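Local atomic coordinates of alanine dehydrogenase/pyridine nucleotide transhydrogenase (Mycobacterium smegmatis str. MC2 155, PDB entry 3P2Y), a protein that probably takes part in proton-translocating transhydrogenation between NADH and NADP, as the alpha 1 subunit of a pyridine nucleotide transhydrogenase related to alanine dehydrogenases. Residues Leu40-Val45 against Ala70-Ala75; Val56-Ala61 against Asp81-Asp86. One frame throughout, in Å; residues are numbered along the deposited sequence.

Contact 1. Residues Leu40-Val45 against Ala70-Ala75; sequences LVPKVV and ADYERA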
loop_
_atom_site.group_PDB
_atom_site.type_symbol
_atom_site.label_atom_id
_atom_site.label_comp_id
_atom_site.label_asym_id
_atom_site.label_seq_id
_atom_site.Cartn_x
_atom_site.Cartn_y
_atom_site.Cartn_z
ATOM N N LEU A 40 -11.621 23.049 -0.656
ATOM C CA LEU A 40 -12.881 22.706 0.001
ATOM C C LEU A 40 -13.485 21.487 -0.674
ATOM O O LEU A 40 -13.434 21.370 -1.902
ATOM C CB LEU A 40 -13.891 23.869 -0.083
ATOM C CG LEU A 40 -13.504 25.211 0.547
ATOM C CD1 LEU A 40 -14.686 26.176 0.376
ATOM C CD2 LEU A 40 -13.129 25.040 2.061
ATOM N N VAL A 41 -14.053 20.582 0.139
ATOM C CA VAL A 41 -14.781 19.427 -0.367
ATOM C C VAL A 41 -16.270 19.740 -0.315
ATOM O O VAL A 41 -16.692 20.616 0.454
ATOM C CB VAL A 41 -14.498 18.131 0.488
ATOM C CG1 VAL A 41 -13.009 17.733 0.361
ATOM C CG2 VAL A 41 -14.895 18.327 1.953
ATOM N N PRO A 42 -17.080 19.012 -1.094
ATOM C CA PRO A 42 -18.514 19.318 -1.146
ATOM C C PRO A 42 -19.218 19.386 0.217
ATOM O O PRO A 42 -20.039 20.279 0.427
ATOM C CB PRO A 42 -19.073 18.182 -2.025
ATOM C CG PRO A 42 -17.912 17.937 -3.014
ATOM C CD PRO A 42 -16.730 17.922 -2.028
ATOM N N LYS A 43 -18.888 18.492 1.156
ATOM C CA LYS A 43 -19.540 18.524 2.488
ATOM C C LYS A 43 -19.312 19.833 3.232
ATOM O O LYS A 43 -20.195 20.286 3.973
ATOM C CB LYS A 43 -19.062 17.371 3.409
ATOM C CG LYS A 43 -19.529 15.989 3.003
ATOM C CD LYS A 43 -18.817 14.954 3.910
ATOM C CE LYS A 43 -19.063 13.529 3.419
ATOM N NZ LYS A 43 -18.684 12.565 4.482
ATOM N N VAL A 44 -18.141 20.442 3.031
ATOM C CA VAL A 44 -17.800 21.693 3.698
ATOM C C VAL A 44 -18.437 22.852 2.957
ATOM O O VAL A 44 -18.981 23.776 3.561
ATOM C CB VAL A 44 -16.236 21.849 3.841
ATOM C CG1 VAL A 44 -15.842 23.234 4.384
ATOM C CG2 VAL A 44 -15.688 20.738 4.783
ATOM N N VAL A 45 -18.393 22.791 1.634
ATOM C CA VAL A 45 -19.130 23.765 0.809
ATOM C C VAL A 45 -20.602 23.840 1.228
ATOM O O VAL A 45 -21.186 24.940 1.333
ATOM C CB VAL A 45 -18.978 23.430 -0.697
ATOM C CG1 VAL A 45 -19.891 24.344 -1.557
ATOM C CG2 VAL A 45 -17.516 23.605 -1.139
ATOM N N ALA A 70 -21.038 18.377 -10.407
ATOM C CA ALA A 70 -22.408 18.204 -9.874
ATOM C C ALA A 70 -22.411 18.056 -8.351
ATOM O O ALA A 70 -23.328 18.536 -7.700
ATOM C CB ALA A 70 -23.136 17.021 -10.537
ATOM N N ASP A 71 -21.382 17.420 -7.783
ATOM C CA ASP A 71 -21.297 17.289 -6.316
ATOM C C ASP A 71 -21.239 18.665 -5.672
ATOM O O ASP A 71 -21.936 18.951 -4.685
ATOM C CB ASP A 71 -20.068 16.487 -5.895
ATOM C CG ASP A 71 -20.168 15.038 -6.253
ATOM O OD1 ASP A 71 -21.308 14.488 -6.277
ATOM O OD2 ASP A 71 -19.103 14.437 -6.508
ATOM N N TYR A 72 -20.415 19.535 -6.248
ATOM C CA TYR A 72 -20.340 20.926 -5.775
ATOM C C TYR A 72 -21.623 21.727 -5.963
ATOM O O TYR A 72 -22.025 22.452 -5.064
ATOM C CB TYR A 72 -19.127 21.653 -6.369
ATOM C CG TYR A 72 -17.821 21.175 -5.736
ATOM C CD1 TYR A 72 -17.437 21.617 -4.456
ATOM C CD2 TYR A 72 -16.973 20.313 -6.423
ATOM C CE1 TYR A 72 -16.209 21.182 -3.885
ATOM C CE2 TYR A 72 -15.762 19.868 -5.859
ATOM C CZ TYR A 72 -15.390 20.320 -4.604
ATOM O OH TYR A 72 -14.196 19.883 -4.070
ATOM N N GLU A 73 -22.272 21.592 -7.113
ATOM C CA GLU A 73 -23.539 22.288 -7.354
ATOM C C GLU A 73 -24.614 21.808 -6.358
ATOM O O GLU A 73 -25.391 22.633 -5.841
ATOM C CB GLU A 73 -24.012 22.076 -8.790
ATOM C CG GLU A 73 -23.155 22.822 -9.812
ATOM C CD GLU A 73 -23.518 22.485 -11.242
ATOM O OE1 GLU A 73 -23.897 21.324 -11.526
ATOM O OE2 GLU A 73 -23.376 23.374 -12.087
ATOM N N ARG A 74 -24.634 20.502 -6.086
ATOM C CA ARG A 74 -25.549 19.938 -5.069
ATOM C C ARG A 74 -25.314 20.505 -3.668
ATOM O O ARG A 74 -26.250 20.571 -2.841
ATOM C CB ARG A 74 -25.482 18.403 -5.033
ATOM C CG ARG A 74 -26.342 17.700 -6.132
ATOM C CD ARG A 74 -26.411 16.162 -5.942
ATOM N NE ARG A 74 -25.145 15.509 -6.290
ATOM C CZ ARG A 74 -24.811 15.143 -7.529
ATOM N NH1 ARG A 74 -25.649 15.352 -8.544
ATOM N NH2 ARG A 74 -23.629 14.573 -7.761
ATOM N N ALA A 75 -24.071 20.928 -3.403
ATOM C CA ALA A 75 -23.690 21.540 -2.123
ATOM C C ALA A 75 -23.928 23.045 -2.115
ATOM O O ALA A 75 -23.577 23.740 -1.149
ATOM C CB ALA A 75 -22.224 21.246 -1.816
#

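Contact 2. Residues Val56-Ala61 against Asp81-Asp86; sequences VVESAA and DPWPAD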
loop_
_atom_site.group_PDB
_atom_site.type_symbol
_atom_site.label_atom_id
_atom_site.label_comp_id
_atom_site.label_asym_id
_atom_site.label_seq_id
_atom_site.Cartn_x
_atom_site.Cartn_y
_atom_site.Cartn_z
ATOM N N VAL A 56 -17.999 29.745 -5.287
ATOM C CA VAL A 56 -17.729 29.441 -6.697
ATOM C C VAL A 56 -16.559 28.469 -6.762
ATOM O O VAL A 56 -15.492 28.730 -6.191
ATOM C CB VAL A 56 -17.497 30.706 -7.560
ATOM C CG1 VAL A 56 -16.378 31.588 -6.990
ATOM C CG2 VAL A 56 -17.205 30.308 -9.019
ATOM N N VAL A 57 -16.767 27.358 -7.453
ATOM C CA VAL A 57 -15.743 26.302 -7.561
ATOM C C VAL A 57 -15.350 26.188 -9.020
ATOM O O VAL A 57 -16.212 26.144 -9.898
ATOM C CB VAL A 57 -16.276 24.957 -7.055
ATOM C CG1 VAL A 57 -15.194 23.867 -7.110
ATOM C CG2 VAL A 57 -16.783 25.129 -5.585
ATOM N N GLU A 58 -14.047 26.172 -9.286
ATOM C CA GLU A 58 -13.591 26.036 -10.679
ATOM C C GLU A 58 -13.997 24.650 -11.174
ATOM O O GLU A 58 -13.967 23.671 -10.417
ATOM C CB GLU A 58 -12.071 26.179 -10.746
ATOM C CG GLU A 58 -11.525 26.196 -12.186
ATOM C CD GLU A 58 -10.075 26.606 -12.279
ATOM O OE1 GLU A 58 -9.388 26.692 -11.245
ATOM O OE2 GLU A 58 -9.627 26.883 -13.419
ATOM N N SER A 59 -14.400 24.570 -12.442
ATOM C CA SER A 59 -14.698 23.249 -13.007
ATOM C C SER A 59 -13.527 22.272 -12.825
ATOM O O SER A 59 -12.351 22.625 -13.029
ATOM C CB SER A 59 -15.097 23.361 -14.487
ATOM O OG SER A 59 -15.512 22.065 -14.973
ATOM N N ALA A 60 -13.876 21.036 -12.466
ATOM C CA ALA A 60 -12.917 19.931 -12.205
ATOM C C ALA A 60 -11.945 20.185 -11.039
ATOM O O ALA A 60 -10.937 19.467 -10.889
ATOM C CB ALA A 60 -12.143 19.518 -13.494
ATOM N N ALA A 61 -12.236 21.165 -10.190
ATOM C CA ALA A 61 -11.343 21.381 -9.010
ATOM C C ALA A 61 -11.281 20.126 -8.142
ATOM O O ALA A 61 -10.228 19.836 -7.556
ATOM C CB ALA A 61 -11.796 22.562 -8.161
ATOM N N ASP A 81 -15.370 30.955 -12.503
ATOM C CA ASP A 81 -14.019 31.473 -12.262
ATOM C C ASP A 81 -13.842 31.780 -10.762
ATOM O O ASP A 81 -14.549 32.618 -10.210
ATOM C CB ASP A 81 -13.822 32.726 -13.139
ATOM C CG ASP A 81 -12.429 33.319 -13.044
ATOM O OD1 ASP A 81 -11.550 32.782 -12.352
ATOM O OD2 ASP A 81 -12.230 34.373 -13.689
ATOM N N PRO A 82 -12.888 31.095 -10.102
ATOM C CA PRO A 82 -12.754 31.274 -8.677
ATOM C C PRO A 82 -11.880 32.472 -8.309
ATOM O O PRO A 82 -11.986 32.959 -7.177
ATOM C CB PRO A 82 -12.080 29.962 -8.244
ATOM C CG PRO A 82 -11.149 29.652 -9.372
ATOM C CD PRO A 82 -11.963 30.065 -10.619
ATOM N N TRP A 83 -11.047 32.960 -9.238
ATOM C CA TRP A 83 -9.974 33.901 -8.881
ATOM C C TRP A 83 -10.411 35.288 -8.427
ATOM O O TRP A 83 -9.740 35.871 -7.562
ATOM C CB TRP A 83 -8.925 34.005 -10.004
ATOM C CG TRP A 83 -8.303 32.667 -10.269
ATOM C CD1 TRP A 83 -8.528 31.855 -11.354
ATOM C CD2 TRP A 83 -7.373 31.989 -9.444
ATOM N NE1 TRP A 83 -7.795 30.701 -11.238
ATOM C CE2 TRP A 83 -7.072 30.755 -10.082
ATOM C CE3 TRP A 83 -6.760 32.295 -8.220
ATOM C CZ2 TRP A 83 -6.185 29.822 -9.534
ATOM C CZ3 TRP A 83 -5.860 31.372 -7.676
ATOM C CH2 TRP A 83 -5.593 30.148 -8.330
ATOM N N PRO A 84 -11.520 35.818 -8.981
ATOM C CA PRO A 84 -11.862 37.179 -8.529
ATOM C C PRO A 84 -12.736 37.261 -7.268
ATOM O O PRO A 84 -13.286 38.341 -6.946
ATOM C CB PRO A 84 -12.560 37.790 -9.743
ATOM C CG PRO A 84 -13.148 36.647 -10.503
ATOM C CD PRO A 84 -12.276 35.417 -10.187
ATOM N N ALA A 85 -12.842 36.149 -6.541
ATOM C CA ALA A 85 -13.673 36.087 -5.326
ATOM C C ALA A 85 -13.151 37.018 -4.236
ATOM O O ALA A 85 -11.970 37.417 -4.232
ATOM C CB ALA A 85 -13.721 34.618 -4.781
ATOM N N ASP A 86 -14.020 37.319 -3.272
ATOM C CA ASP A 86 -13.616 38.082 -2.090
ATOM C C ASP A 86 -12.624 37.324 -1.220
ATOM O O ASP A 86 -11.754 37.927 -0.580
ATOM C CB ASP A 86 -14.844 38.394 -1.249
ATOM C CG ASP A 86 -15.866 39.187 -2.012
ATOM O OD1 ASP A 86 -15.499 40.263 -2.513
ATOM O OD2 ASP A 86 -17.014 38.717 -2.127
HETATM O O HOH W 1 -7.970 28.934 -13.704
#

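Contact 1. Residues Leu40-Val45 against Ala70-Ala75
Y72 lays one face of its ring against the pyrrolidine of P42, whose CG stands 3.8 Å from the ring centroid and only 12° off the normal, a CH-pi contact over the centre. The rim of the same ring is used as well: V45 CG2 lies in its plane at 3.9 Å from Y72 CD1, while the phenol OH gives its proton to L40 O at 2.7 Å, in the carbonyl plane with a C=O...donor angle of 146°. The CH-pi contact bears on one face, and the hydrogen bond holds the hydroxyl end. A75 CB lies 3.3 Å from P42 O and 3.9 Å from V45 CG1, the branch turned anti to its backbone N (chi1 173°). This is helix-on-helix packing within the alpha/beta N-terminal domain, the first turn of helix 42-50 meeting the short helix 69-74 and A75 just after it. V41, at the N-cap, receives both V44 N and V45 N on its carbonyl oxygen, which shapes the turn carrying P42 and V45. V38 and V57 also touch the ring. D71, whose CB touches P42 CG, has its carboxylate held by R74 in a 2.8 Å salt bridge from NH2 to OD1 and by S68 N.

Contact 2. Residues Val56-Ala61 against Asp81-Asp86
A single water joins the polar ends of E58 and W83, in a contact whose two segments share no direct hydrogen bond: it donates to E58 OE2 at 2.7 Å and accepts from W83 NE1 at 3.0 Å, lying at the indole edge in the ring plane. The other carboxylate oxygen, E58 OE1, is taken by R29 N, which should restrict rotation of the carboxylate. E58 reaches this place with an extended chain, CG anti to the backbone N (chi1 -174°), and on the way E58 CB packs 3.8 Å from P82 CG. P82 is caught between two neighbours, since its CG also lies over one face of W83, 3.9 Å above the plane and offset toward the rim. Beside it, V56 turns both methyls to the backbone of the other segment, CG2 lying 3.7 Å from D81 O. D81 OD1 accepts a hydrogen bond from W83 N at 3.2 Å, from above the carboxylate plane, making an Asx turn that overlaps a type I beta turn from P82 to A85. The loop packs on the end of strand 54-57 and carries the chain from edge strand 78-79, past 54-57 and 24-27, to strand 87-89, the crossover of a Rossmann-type sheet of order 3-2-1-4-5-6.

Overall arrangement
From the N terminus, the chain forms strand 24-27, then enters helix 42-50, where the first half of contact 1 lies, and returns along strand 54-57 into the first half of contact 2. Helix 69-74 then closes contact 1 across 24 intervening residues, and the loop after strand 78-79 closes contact 2 across 19. The segments alternate, so the two closures cross instead of nesting. Contact 1 pairs the helices that precede and follow strand 54-57; contact 2 ties the end of that strand to the connection leading into strand 87-89, on the far side of strand 24-27. They meet where Y72 CD1 packs 3.7 Å from V57 CG2, joining helix layer to sheet.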